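Side-chain contacts in Exo-1,5-alpha-L-arabinofuranobiosidase (Gibberella zeae, PDB 2YDT), which probably hydrolyses alpha-1,5-linked L-arabinofuranosyl chains, acting as an exo-arabinofuranobiosidase on arabinan: residues Pro157-Tyr162 and Leu166-Ser171; Val215-Leu218 and Glu222-Tyr225; Val245-Ser250 and Ser310-Trp315; Thr270-Ser275 and Glu299-Gln304; Thr281-Gly284 and Gly288-Val291. All blocks are in the same frame, centred on the assembly; numbering follows the deposited sequence.

Interaction 1 (Pro157-Tyr162 and Leu166-Ser171); sequences PFLMTY and LILYYS. With SO4 (sulfate ion), chain H.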
# COMPACT_ATOMS: atom_id res chain seq x y z
N PRO A 157 -3.23 -2.59 -5.84
CA PRO A 157 -3.94 -1.30 -5.98
C PRO A 157 -3.64 -0.28 -4.90
O PRO A 157 -3.49 -0.61 -3.72
CB PRO A 157 -5.42 -1.69 -5.92
CG PRO A 157 -5.41 -2.97 -5.08
CD PRO A 157 -4.15 -3.70 -5.51
N PHE A 158 -3.64 0.99 -5.30
CA PHE A 158 -3.54 2.11 -4.37
C PHE A 158 -4.50 3.21 -4.87
O PHE A 158 -4.50 3.57 -6.04
CB PHE A 158 -2.11 2.67 -4.26
CG PHE A 158 -1.97 3.73 -3.19
CD1 PHE A 158 -1.73 3.39 -1.89
CD2 PHE A 158 -2.12 5.09 -3.51
CE1 PHE A 158 -1.66 4.33 -0.92
CE2 PHE A 158 -2.05 6.05 -2.55
CZ PHE A 158 -1.83 5.69 -1.23
N LEU A 159 -5.34 3.72 -3.96
CA LEU A 159 -6.39 4.70 -4.31
C LEU A 159 -6.10 6.10 -3.80
O LEU A 159 -5.68 6.28 -2.67
CB LEU A 159 -7.75 4.25 -3.73
CG LEU A 159 -8.36 3.01 -4.38
CD1 LEU A 159 -9.40 2.36 -3.39
CD2 LEU A 159 -9.00 3.31 -5.72
N MET A 160 -6.39 7.10 -4.63
CA MET A 160 -6.25 8.50 -4.23
C MET A 160 -7.15 9.39 -5.10
O MET A 160 -7.23 9.22 -6.31
CB MET A 160 -4.80 8.95 -4.40
CG MET A 160 -4.52 10.32 -3.80
SD MET A 160 -2.85 10.94 -4.16
CE MET A 160 -3.05 11.36 -5.87
N THR A 161 -7.80 10.37 -4.48
CA THR A 161 -8.60 11.35 -5.20
C THR A 161 -7.71 12.46 -5.77
O THR A 161 -6.73 12.86 -5.12
CB THR A 161 -9.69 11.92 -4.30
OG1 THR A 161 -10.65 10.89 -3.98
CG2 THR A 161 -10.46 13.09 -4.97
N TYR A 162 -8.05 12.95 -6.96
CA TYR A 162 -7.43 14.17 -7.53
C TYR A 162 -8.52 14.95 -8.22
O TYR A 162 -9.05 14.49 -9.23
CB TYR A 162 -6.33 13.84 -8.52
CG TYR A 162 -5.73 15.06 -9.20
CD1 TYR A 162 -5.07 16.04 -8.46
CD2 TYR A 162 -5.88 15.26 -10.57
CE1 TYR A 162 -4.52 17.17 -9.07
CE2 TYR A 162 -5.32 16.36 -11.17
CZ TYR A 162 -4.66 17.30 -10.42
OH TYR A 162 -4.08 18.40 -11.06
N LEU A 166 -11.27 9.82 -9.12
CA LEU A 166 -10.61 8.85 -8.21
C LEU A 166 -9.60 8.07 -9.07
O LEU A 166 -9.93 7.55 -10.14
CB LEU A 166 -11.63 7.91 -7.57
CG LEU A 166 -11.09 6.77 -6.69
CD1 LEU A 166 -10.47 7.33 -5.41
CD2 LEU A 166 -12.20 5.74 -6.39
N ILE A 167 -8.35 8.03 -8.62
CA ILE A 167 -7.28 7.33 -9.33
C ILE A 167 -6.93 6.03 -8.61
O ILE A 167 -6.79 6.02 -7.39
CB ILE A 167 -5.99 8.20 -9.43
CG1 ILE A 167 -6.32 9.61 -9.94
CG2 ILE A 167 -4.94 7.52 -10.33
CD1 ILE A 167 -5.18 10.55 -9.92
N LEU A 168 -6.80 4.96 -9.37
CA LEU A 168 -6.36 3.67 -8.87
C LEU A 168 -5.09 3.32 -9.59
O LEU A 168 -5.07 3.07 -10.79
CB LEU A 168 -7.44 2.60 -9.04
CG LEU A 168 -7.25 1.32 -8.23
CD1 LEU A 168 -8.58 0.56 -8.06
CD2 LEU A 168 -6.20 0.42 -8.89
N TYR A 169 -3.99 3.34 -8.81
CA TYR A 169 -2.64 3.03 -9.26
C TYR A 169 -2.35 1.57 -9.00
O TYR A 169 -2.74 1.04 -7.96
CB TYR A 169 -1.63 3.84 -8.46
CG TYR A 169 -1.74 5.34 -8.57
CD1 TYR A 169 -1.02 6.04 -9.54
CD2 TYR A 169 -2.47 6.06 -7.67
CE1 TYR A 169 -1.10 7.43 -9.64
CE2 TYR A 169 -2.56 7.44 -7.77
CZ TYR A 169 -1.86 8.11 -8.74
OH TYR A 169 -1.95 9.49 -8.79
N TYR A 170 -1.68 0.90 -9.94
CA TYR A 170 -1.30 -0.48 -9.72
C TYR A 170 -0.09 -0.91 -10.54
O TYR A 170 0.49 -0.09 -11.28
CB TYR A 170 -2.52 -1.38 -9.96
CG TYR A 170 -3.16 -1.32 -11.35
CD1 TYR A 170 -2.88 -2.30 -12.30
CD2 TYR A 170 -4.09 -0.34 -11.68
CE1 TYR A 170 -3.52 -2.33 -13.52
CE2 TYR A 170 -4.71 -0.34 -12.93
CZ TYR A 170 -4.42 -1.34 -13.84
OH TYR A 170 -5.05 -1.37 -15.10
N SER A 171 0.32 -2.17 -10.35
CA SER A 171 1.43 -2.84 -11.04
C SER A 171 0.88 -3.72 -12.15
O SER A 171 -0.10 -4.44 -11.95
CB SER A 171 2.22 -3.71 -10.05
OG SER A 171 2.61 -2.97 -8.89
S SO4 H . -7.00 11.38 -0.39
O1 SO4 H . -7.28 10.98 -1.74
O2 SO4 H . -5.95 10.50 0.18
O3 SO4 H . -6.60 12.78 -0.38
O4 SO4 H . -8.19 11.30 0.44
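Met160 and Tyr169 meet on one face of an antiparallel beta hairpin, the first two strands of a blade in the six-bladed propeller that members of the sialidase superfamily commonly form. Backbone bonds hold the pairs Phe158-Tyr169 and Met160-Ile167, for example Tyr169 N to Phe158 O at 2.8 Å.

Met160 can be followed outward. Its CB lies at the rim of the phenol ring, 4.3 Å from Tyr169 CE2. CG stands anti to the backbone N (chi1 -171°) and passes the sulfate ion, with O1 3.5 Å from CG. SD continues the extended run, and the bend at chi3 (73°) turns CE to within 3.6 Å of Tyr169 OH. That hydroxyl is itself hydrogen-bonded to Pro253 O, while Ile167 CG2 sits over one face of the ring, toward its rim.

The other face of the hairpin is mostly aliphatic: Leu159 CD2 touches Leu168 CD1 at 3.6 Å and also reaches Leu166 CD2, and Leu168 CD2 touches Pro157 CB. The polar exception is Thr161 OG1, hydrogen-bonded to Tyr91 OH. These leucines pack on strand 105-111 of the preceding blade, whereas Phe158, Met160 and Tyr169 face strand 209-217 of the next. At the far end of the hairpin, Ser171 belongs to the iminosugar pocket. The sulfate, which also bonds Tyr91 OH, receives the peptide N-H of Thr161 in a fairly straight bond, 2.9 Å from Thr161 N to O1.

Interaction 2 (Val215-Leu218 and Glu222-Tyr225); sequences VAKL and EYIY. With SO4 (sulfate ion), chain G.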
# COMPACT_ATOMS: atom_id res chain seq x y z
N VAL A 215 1.27 6.89 -2.93
CA VAL A 215 1.26 8.31 -3.28
C VAL A 215 0.85 9.16 -2.10
O VAL A 215 -0.01 8.77 -1.30
CB VAL A 215 0.30 8.58 -4.50
CG1 VAL A 215 0.51 9.99 -5.10
CG2 VAL A 215 0.45 7.47 -5.57
N ALA A 216 1.45 10.33 -1.96
CA ALA A 216 1.05 11.25 -0.93
C ALA A 216 1.04 12.69 -1.49
O ALA A 216 1.83 13.04 -2.35
CB ALA A 216 1.98 11.17 0.28
N LYS A 217 0.12 13.50 -0.97
CA LYS A 217 0.00 14.91 -1.36
C LYS A 217 0.83 15.80 -0.42
O LYS A 217 0.72 15.68 0.80
CB LYS A 217 -1.45 15.37 -1.30
CG LYS A 217 -1.68 16.80 -1.91
CD LYS A 217 -3.16 17.16 -1.91
CE LYS A 217 -3.41 18.54 -2.55
NZ LYS A 217 -4.86 18.92 -2.45
N LEU A 218 1.59 16.73 -1.01
CA LEU A 218 2.48 17.65 -0.34
C LEU A 218 1.82 19.06 -0.32
O LEU A 218 0.90 19.33 -1.08
CB LEU A 218 3.79 17.71 -1.10
CG LEU A 218 4.48 16.36 -1.34
CD1 LEU A 218 5.82 16.53 -2.05
CD2 LEU A 218 4.61 15.62 -0.01
N GLU A 222 2.18 19.68 -4.89
CA GLU A 222 2.79 18.56 -5.59
C GLU A 222 2.41 17.28 -4.88
O GLU A 222 1.86 17.29 -3.77
CB GLU A 222 4.29 18.69 -5.64
CG GLU A 222 4.68 19.78 -6.65
CD GLU A 222 6.11 19.88 -6.98
OE1 GLU A 222 6.93 18.99 -6.63
OE2 GLU A 222 6.42 20.92 -7.61
N TYR A 223 2.66 16.18 -5.58
CA TYR A 223 2.45 14.84 -5.10
C TYR A 223 3.73 14.06 -5.22
O TYR A 223 4.49 14.28 -6.18
CB TYR A 223 1.38 14.12 -5.93
CG TYR A 223 0.01 14.68 -5.75
CD1 TYR A 223 -0.90 14.09 -4.86
CD2 TYR A 223 -0.38 15.80 -6.44
CE1 TYR A 223 -2.18 14.59 -4.72
CE2 TYR A 223 -1.66 16.34 -6.28
CZ TYR A 223 -2.54 15.74 -5.42
OH TYR A 223 -3.79 16.28 -5.28
N ILE A 224 3.99 13.19 -4.24
CA ILE A 224 5.12 12.26 -4.31
C ILE A 224 4.61 10.84 -4.58
O ILE A 224 3.73 10.36 -3.89
CB ILE A 224 6.00 12.33 -3.04
CG1 ILE A 224 7.26 11.48 -3.22
CG2 ILE A 224 5.19 11.99 -1.76
CD1 ILE A 224 8.28 11.59 -2.05
N TYR A 225 5.21 10.24 -5.60
CA TYR A 225 4.92 8.88 -6.06
C TYR A 225 6.11 8.02 -5.71
O TYR A 225 7.21 8.27 -6.21
CB TYR A 225 4.75 8.94 -7.57
CG TYR A 225 4.43 7.65 -8.31
CD1 TYR A 225 3.14 7.17 -8.30
CD2 TYR A 225 5.39 6.96 -8.99
CE1 TYR A 225 2.81 5.99 -8.99
CE2 TYR A 225 5.09 5.79 -9.71
CZ TYR A 225 3.78 5.32 -9.69
OH TYR A 225 3.49 4.17 -10.39
S SO4 G . -7.77 17.26 -4.40
O1 SO4 G . -8.53 16.02 -4.36
O2 SO4 G . -7.43 17.59 -5.77
O3 SO4 G . -8.55 18.35 -3.83
O4 SO4 G . -6.56 17.05 -3.59
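Lys217 lies across one face of the Tyr223 ring in the non-hydrogen-bonded pair near the end of the 209-217/223-230 hairpin. Every torsion of the lysine is near 180°, beginning with chi1 at -171°, and the stretched chain runs along the phenol toward its hydroxyl. CG makes a CH-pi contact, 4.0 Å from the centroid of the Tyr223 ring. CD is next to the hydroxyl, 3.5 Å from Tyr223 OH, and NZ passes beyond it to a sulfate, hydrogen-bonding O4 at 2.8 Å. The same sulfate also accepts from Lys163 N. The tyrosine meets the lysine because its CG is anti to the carbonyl carbon (chi1 -68°), which lays the ring back over the partner strand.

The reverse face is aliphatic. Ile224 carries CG2 between its backbone N and carbonyl carbon, and this methyl touches Ala216 CB at 3.9 Å and Leu218 CD2 at 4.1 Å, while CG1 leads away from the partner strand. On the lysine side, Val215 CG2 reaches Tyr225 CD1 at 3.8 Å. Backbone bonds tie Ala216 to Ile224 in both directions, and Leu218 N to Glu222 O closes the turn.

Val215 and Tyr223 pack against Met160 of strand 154-162 in the preceding blade, Ala216, Leu218 and Ile224 face strand 277-281 of the following one, and strand 245-250 continues the sheet beside 223-230.

Interaction 3 (Val245-Ser250 and Ser310-Trp315); sequences VYYRLS and SAWKKW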
# COMPACT_ATOMS: atom_id res chain seq x y z
N VAL A 245 14.23 1.82 -3.34
CA VAL A 245 13.10 2.76 -3.29
C VAL A 245 13.40 4.01 -4.12
O VAL A 245 14.40 4.72 -3.87
CB VAL A 245 12.67 3.09 -1.86
CG1 VAL A 245 11.42 4.00 -1.88
CG2 VAL A 245 12.37 1.79 -1.07
N TYR A 246 12.53 4.28 -5.10
CA TYR A 246 12.61 5.49 -5.93
C TYR A 246 11.32 6.27 -5.79
O TYR A 246 10.28 5.76 -5.35
CB TYR A 246 12.87 5.16 -7.40
CG TYR A 246 14.31 4.99 -7.81
CD1 TYR A 246 15.11 4.01 -7.26
CD2 TYR A 246 14.87 5.82 -8.81
CE1 TYR A 246 16.46 3.85 -7.66
CE2 TYR A 246 16.19 5.66 -9.20
CZ TYR A 246 16.96 4.67 -8.63
OH TYR A 246 18.29 4.50 -9.05
N TYR A 247 11.38 7.53 -6.19
CA TYR A 247 10.20 8.40 -6.19
C TYR A 247 10.25 9.43 -7.31
O TYR A 247 11.29 9.70 -7.90
CB TYR A 247 10.00 9.06 -4.83
CG TYR A 247 11.05 10.08 -4.43
CD1 TYR A 247 10.90 11.46 -4.70
CD2 TYR A 247 12.24 9.65 -3.87
CE1 TYR A 247 11.88 12.38 -4.28
CE2 TYR A 247 13.22 10.54 -3.50
CZ TYR A 247 13.03 11.90 -3.72
OH TYR A 247 14.01 12.75 -3.31
N ARG A 248 9.08 9.97 -7.60
CA ARG A 248 8.89 11.05 -8.56
C ARG A 248 7.99 12.11 -7.95
O ARG A 248 7.14 11.82 -7.08
CB ARG A 248 8.27 10.50 -9.85
CG ARG A 248 9.16 9.50 -10.57
CD ARG A 248 8.56 8.93 -11.79
NE ARG A 248 9.43 7.91 -12.39
CZ ARG A 248 9.47 7.61 -13.68
NH1 ARG A 248 8.67 8.23 -14.53
NH2 ARG A 248 10.29 6.69 -14.15
N LEU A 249 8.12 13.35 -8.42
CA LEU A 249 7.30 14.47 -7.95
C LEU A 249 6.52 15.11 -9.10
O LEU A 249 7.07 15.28 -10.21
CB LEU A 249 8.20 15.54 -7.31
CG LEU A 249 9.05 15.06 -6.15
CD1 LEU A 249 10.21 15.99 -5.85
CD2 LEU A 249 8.17 14.86 -4.93
N SER A 250 5.26 15.44 -8.86
CA SER A 250 4.42 16.02 -9.91
C SER A 250 3.27 16.83 -9.33
O SER A 250 2.64 16.43 -8.37
CB SER A 250 3.86 14.92 -10.84
OG SER A 250 3.19 15.49 -11.97
N SER A 310 18.57 15.49 -1.35
CA SER A 310 19.65 15.60 -0.35
C SER A 310 19.18 15.61 1.09
O SER A 310 20.03 15.64 1.99
CB SER A 310 20.49 16.88 -0.60
OG SER A 310 19.72 18.04 -0.33
N ALA A 311 17.87 15.56 1.34
CA ALA A 311 17.34 15.84 2.65
C ALA A 311 16.65 14.64 3.34
O ALA A 311 15.91 14.83 4.28
CB ALA A 311 16.39 17.07 2.57
N TRP A 312 16.91 13.42 2.90
CA TRP A 312 16.30 12.23 3.57
C TRP A 312 17.09 11.89 4.82
O TRP A 312 18.33 11.82 4.78
CB TRP A 312 16.23 11.02 2.65
CG TRP A 312 15.25 11.22 1.54
CD1 TRP A 312 15.51 11.71 0.27
CD2 TRP A 312 13.84 10.95 1.57
NE1 TRP A 312 14.34 11.75 -0.48
CE2 TRP A 312 13.30 11.32 0.30
CE3 TRP A 312 12.96 10.47 2.55
CZ2 TRP A 312 11.93 11.17 -0.02
CZ3 TRP A 312 11.60 10.34 2.23
CH2 TRP A 312 11.11 10.67 0.96
N LYS A 313 16.36 11.65 5.91
CA LYS A 313 16.95 11.24 7.19
C LYS A 313 16.35 9.89 7.60
O LYS A 313 15.28 9.51 7.13
CB LYS A 313 16.69 12.28 8.28
CG LYS A 313 16.96 13.77 7.90
CD LYS A 313 18.33 14.04 7.40
CE LYS A 313 18.61 15.54 7.23
NZ LYS A 313 19.79 15.76 6.30
N LYS A 314 17.05 9.17 8.47
CA LYS A 314 16.65 7.84 8.90
C LYS A 314 16.52 7.78 10.41
O LYS A 314 17.40 8.31 11.11
CB LYS A 314 17.67 6.85 8.40
CG LYS A 314 17.62 5.43 9.02
CD LYS A 314 18.74 4.57 8.49
CE LYS A 314 20.01 4.73 9.32
NZ LYS A 314 20.91 3.58 9.17
N TRP A 315 15.48 7.12 10.93
CA TRP A 315 15.19 7.03 12.37
C TRP A 315 14.70 5.65 12.79
O TRP A 315 13.82 5.07 12.13
CB TRP A 315 14.14 8.06 12.83
CG TRP A 315 14.28 9.43 12.21
CD1 TRP A 315 13.65 9.87 11.09
CD2 TRP A 315 15.12 10.51 12.64
NE1 TRP A 315 14.02 11.16 10.80
CE2 TRP A 315 14.92 11.58 11.74
CE3 TRP A 315 15.98 10.69 13.73
CZ2 TRP A 315 15.58 12.81 11.87
CZ3 TRP A 315 16.63 11.91 13.86
CH2 TRP A 315 16.43 12.94 12.94
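Trp312 reaches from one propeller blade to Tyr247 of the blade before it, so this contact is an inter-blade seam made by two aromatic side chains. Along 310-315, the chain first passes through Ser310 and then Ala311, which leans on Asn303.

Trp312 follows, with CG anti to the carbonyl carbon (chi1 -69°), and its indole extends into the seam against Ile290 and Val292. The pyrrole N-H and the neighbouring corner of the six-membered ring do the touching. CZ2 is poised above one face of the Tyr247 ring, toward its rim, and comes 3.8 Å from Tyr247 CE2. The two ring systems are inclined at 64°, so they neither stack nor meet squarely. Tyr247 comes from the opposite direction, its ring turned between backbone N and carbonyl carbon, and sends its hydroxyl past the edge of the indole.

Beyond the tryptophan, Lys313 lies in the short outer strand and packs on Thr302; Lys314 pairs with Asp268 in a salt bridge, and Trp315 NE1 bonds Thr302 OG1.

Two bonds hold the buried phenol oxygen: it gives its proton to Gly307 O in the loop before Ser310, and it accepts from the indole. The latter bond is almost perfectly straight, 176° at the hydrogen, with Tyr247 OH in the indole plane, 3.0 Å from Trp312 NE1.

Interaction 4 (Thr270-Ser275 and Glu299-Gln304); sequences TTPAGS and EIFTNQ. With MN (manganese (II) ion), chain M.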
# COMPACT_ATOMS: atom_id res chain seq x y z
N THR A 270 22.38 5.18 3.75
CA THR A 270 21.46 4.03 3.76
C THR A 270 20.56 4.09 2.54
O THR A 270 20.02 5.17 2.23
CB THR A 270 20.60 3.98 5.02
OG1 THR A 270 21.45 3.89 6.19
CG2 THR A 270 19.67 2.74 5.01
N THR A 271 20.45 2.95 1.86
CA THR A 271 19.69 2.78 0.61
C THR A 271 18.46 1.85 0.84
O THR A 271 18.56 0.63 0.67
CB THR A 271 20.55 2.20 -0.49
OG1 THR A 271 21.11 0.96 -0.07
CG2 THR A 271 21.68 3.15 -0.91
N PRO A 272 17.33 2.43 1.25
CA PRO A 272 16.14 1.58 1.48
C PRO A 272 15.75 0.87 0.20
O PRO A 272 15.86 1.44 -0.91
CB PRO A 272 15.05 2.57 1.88
CG PRO A 272 15.57 3.91 1.57
CD PRO A 272 17.06 3.85 1.50
N ALA A 273 15.28 -0.37 0.37
CA ALA A 273 14.86 -1.21 -0.76
C ALA A 273 13.62 -2.00 -0.35
O ALA A 273 13.45 -2.36 0.81
CB ALA A 273 15.95 -2.20 -1.18
N GLY A 274 12.78 -2.26 -1.36
CA GLY A 274 11.64 -3.18 -1.21
C GLY A 274 10.36 -2.54 -0.72
O GLY A 274 10.36 -1.71 0.21
N SER A 275 9.25 -2.90 -1.38
CA SER A 275 7.90 -2.70 -0.89
C SER A 275 7.67 -1.48 0.00
O SER A 275 7.27 -1.61 1.18
CB SER A 275 7.39 -3.99 -0.21
OG SER A 275 8.19 -4.41 0.88
N GLU A 299 13.77 0.97 10.06
CA GLU A 299 13.73 2.41 10.24
C GLU A 299 12.65 3.08 9.40
O GLU A 299 12.12 2.49 8.43
CB GLU A 299 15.08 3.05 9.93
CG GLU A 299 16.22 2.51 10.81
CD GLU A 299 16.97 1.36 10.23
OE1 GLU A 299 16.56 0.77 9.21
OE2 GLU A 299 18.05 1.01 10.77
N ILE A 300 12.31 4.31 9.77
CA ILE A 300 11.52 5.20 8.91
C ILE A 300 12.48 6.23 8.29
O ILE A 300 13.52 6.58 8.90
CB ILE A 300 10.32 5.83 9.61
CG1 ILE A 300 10.75 6.76 10.77
CG2 ILE A 300 9.30 4.69 10.01
CD1 ILE A 300 9.65 7.67 11.26
N PHE A 301 12.10 6.70 7.11
CA PHE A 301 12.85 7.66 6.32
C PHE A 301 12.00 8.91 6.14
O PHE A 301 10.85 8.84 5.70
CB PHE A 301 13.27 7.04 5.01
CG PHE A 301 14.19 5.88 5.17
CD1 PHE A 301 15.56 6.03 5.14
CD2 PHE A 301 13.69 4.62 5.46
CE1 PHE A 301 16.41 4.94 5.35
CE2 PHE A 301 14.54 3.53 5.66
CZ PHE A 301 15.91 3.71 5.61
N THR A 302 12.56 10.07 6.48
CA THR A 302 11.76 11.30 6.50
C THR A 302 12.36 12.38 5.61
O THR A 302 13.56 12.38 5.37
CB THR A 302 11.60 11.89 7.94
OG1 THR A 302 12.90 12.26 8.46
CG2 THR A 302 10.91 10.89 8.88
N ASN A 303 11.51 13.30 5.17
CA ASN A 303 11.94 14.41 4.31
C ASN A 303 11.05 15.60 4.58
O ASN A 303 9.86 15.60 4.33
CB ASN A 303 11.94 13.99 2.84
CG ASN A 303 12.62 15.01 1.91
OD1 ASN A 303 12.16 16.17 1.83
ND2 ASN A 303 13.65 14.57 1.20
N GLN A 304 11.68 16.67 5.13
CA GLN A 304 11.01 17.89 5.47
C GLN A 304 11.35 19.01 4.48
O GLN A 304 11.14 20.18 4.78
CB GLN A 304 11.36 18.30 6.92
CG GLN A 304 10.80 17.32 7.96
CD GLN A 304 11.04 17.70 9.41
OE1 GLN A 304 10.24 17.35 10.30
NE2 GLN A 304 12.14 18.38 9.67
MN MN M . 18.74 1.32 12.99
O HOH W 1 19.46 2.75 12.41
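Pro272, in an irregular loop, passes Phe301 of strand 300-303 with their CA atoms 8.4 Å apart, too far for the main chains to meet; no hydrogen bond joins the two segments. The loop is extended at Thr270 and Pro272 and turns through a positive phi at Gly274, while 300-303 keeps ordinary strand angles. Side chains alone bridge the gap.

Phe301 is the centre of the contact. Its CG is anti to the carbonyl carbon (chi1 -63°), which brings the ring up against the loop. The proline lies flat over one face: Pro272 CG is 4.0 Å from the centroid of the Phe301 ring and only 8° off its normal, a well-centred CH-pi contact, with Pro272 CB 3.9 Å from Phe301 CE2. Thr270 comes from another direction, at the ring edge and near its plane, its methyl CG2 3.9 Å from Phe301 CZ. The same threonine turns its hydroxyl elsewhere, bonding Asp268 and Lys314.

Two residues before Phe301, Glu299 bends at chi2 (93°) and gives OE2 to the manganese ion, a site that Asp316 shares. Its other oxygen, OE1, forms a salt bridge with Arg297, which probably steadies the carboxylate.

Strand 300-303 lies between 289-293 and 313-315 in its blade, and Lys314 of the latter covers Phe301. The loop 270-275, which leads on to strand 277-281, pairs through its backbone with Val245 and Phe243 of the preceding blade, so Phe301 sits where two blades adjoin.

Interaction 5 (Thr281-Gly284 and Gly288-Val291); sequences TPYG and GTIV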
# COMPACT_ATOMS: atom_id res chain seq x y z
N THR A 281 2.58 14.10 6.59
CA THR A 281 1.90 14.72 7.73
C THR A 281 2.27 16.21 7.79
O THR A 281 3.40 16.55 7.46
CB THR A 281 2.29 14.04 9.06
OG1 THR A 281 1.79 14.85 10.13
CG2 THR A 281 3.79 13.82 9.22
N PRO A 282 1.33 17.06 8.25
CA PRO A 282 1.65 18.49 8.49
C PRO A 282 2.65 18.73 9.63
O PRO A 282 3.21 19.84 9.72
CB PRO A 282 0.30 19.12 8.86
CG PRO A 282 -0.68 18.09 8.87
CD PRO A 282 -0.09 16.77 8.47
N TYR A 283 2.92 17.71 10.45
CA TYR A 283 3.93 17.83 11.51
C TYR A 283 5.28 18.30 10.95
O TYR A 283 5.73 17.83 9.91
CB TYR A 283 4.12 16.51 12.28
CG TYR A 283 5.32 16.60 13.21
CD1 TYR A 283 5.18 17.19 14.46
CD2 TYR A 283 6.60 16.19 12.81
CE1 TYR A 283 6.28 17.35 15.30
CE2 TYR A 283 7.70 16.34 13.64
CZ TYR A 283 7.51 16.92 14.89
OH TYR A 283 8.58 17.09 15.74
N GLY A 284 5.93 19.23 11.65
CA GLY A 284 7.34 19.49 11.44
C GLY A 284 7.68 20.81 10.78
O GLY A 284 8.80 21.01 10.37
N GLY A 288 5.81 20.29 6.31
CA GLY A 288 5.46 19.03 6.97
C GLY A 288 6.58 18.02 6.86
O GLY A 288 7.77 18.37 6.68
N THR A 289 6.21 16.74 6.96
CA THR A 289 7.17 15.65 6.97
C THR A 289 6.65 14.52 6.07
O THR A 289 5.56 13.98 6.35
CB THR A 289 7.41 15.07 8.39
OG1 THR A 289 7.77 16.14 9.29
CG2 THR A 289 8.56 14.06 8.40
N ILE A 290 7.41 14.20 5.03
CA ILE A 290 7.17 13.00 4.21
C ILE A 290 7.77 11.85 5.00
O ILE A 290 8.89 11.95 5.47
CB ILE A 290 7.83 13.06 2.80
CG1 ILE A 290 7.40 14.29 2.02
CG2 ILE A 290 7.54 11.75 2.01
CD1 ILE A 290 8.24 14.65 0.83
N VAL A 291 7.03 10.75 5.16
CA VAL A 291 7.50 9.56 5.87
C VAL A 291 7.42 8.33 4.95
O VAL A 291 6.35 8.05 4.38
CB VAL A 291 6.73 9.30 7.18
CG1 VAL A 291 7.45 8.25 7.99
CG2 VAL A 291 6.64 10.61 8.03
O HOH W 2 8.74 20.79 7.67
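A beta hairpin turn joins strand 277-281 to strand 289-293 of a propeller blade, and Thr281 and Thr289 make its last hydrogen-bonded antiparallel pair. The bonds run from Thr281 N to Thr289 O at 3.0 Å and from Thr289 N to Thr281 O at 2.9 Å. The threonine side chains point the same way, side by side, with Thr281 CG2 3.9 Å from Thr289 CB.

Their hydroxyls shape the turn in different ways. Thr281 OG1 stands anti to its own nitrogen (chi1 169°) and accepts the N-H of Tyr283 two residues on, 3.1 Å from Tyr283 N, which is an ST turn; the oxygen also bonds Pro334 O. Thr289 OG1 comes 2.7 Å from Tyr283 O, and since Gln304 OE1 is a second acceptor in reach, its proton may go to either. Tyr283 runs alongside Thr289, its CD2 meeting the hydroxyl obliquely.

Gly288, at a positive phi that suits glycine, brings its CA against two carbonyl oxygens, 3.2 Å from Tyr283 O and close to Thr281 O, as CA-H...O contacts. The closeness of Thr281 O leaves no room for a side chain. One water bridges the two arms, donating to both carbonyl oxygens, 2.7 Å to Gly284 O and 2.8 Å to Gly288 O.

Helix 361-364 covers Thr281 and Tyr283 through Leu361, strand 326-330 packs on Thr281 and Val291, and Ile290, on the opposite face from the threonines, packs on Leu218 and Trp312. Beside the hairpin, strand 300-303 continues the sheet, pairing with Ile290 through Asn303.

In the fold
The contacts occupy three successive blades. Interactions 1 and 2 are hairpins of successive blades, centres 12 Å apart, and touch where Met160 CE comes 3.5 Å from Tyr223 CE1. Interaction 3 starts from the strand next to 223-225 and crosses to the blade that holds interactions 4 and 5. Interactions 3 and 4 are the nearest pair, centres about 7 Å apart, while Gln304 CG packs 3.5 Å from Gly288 O to connect 4 with 5. Toward the substrate site, interaction 1 carries Ser171 of the iminosugar pocket, and the Pro157 side chain is about 9 Å from the bound arabinofuranose. Interaction 4 holds Glu299 of a manganese site that shares no residue with the sugar pockets.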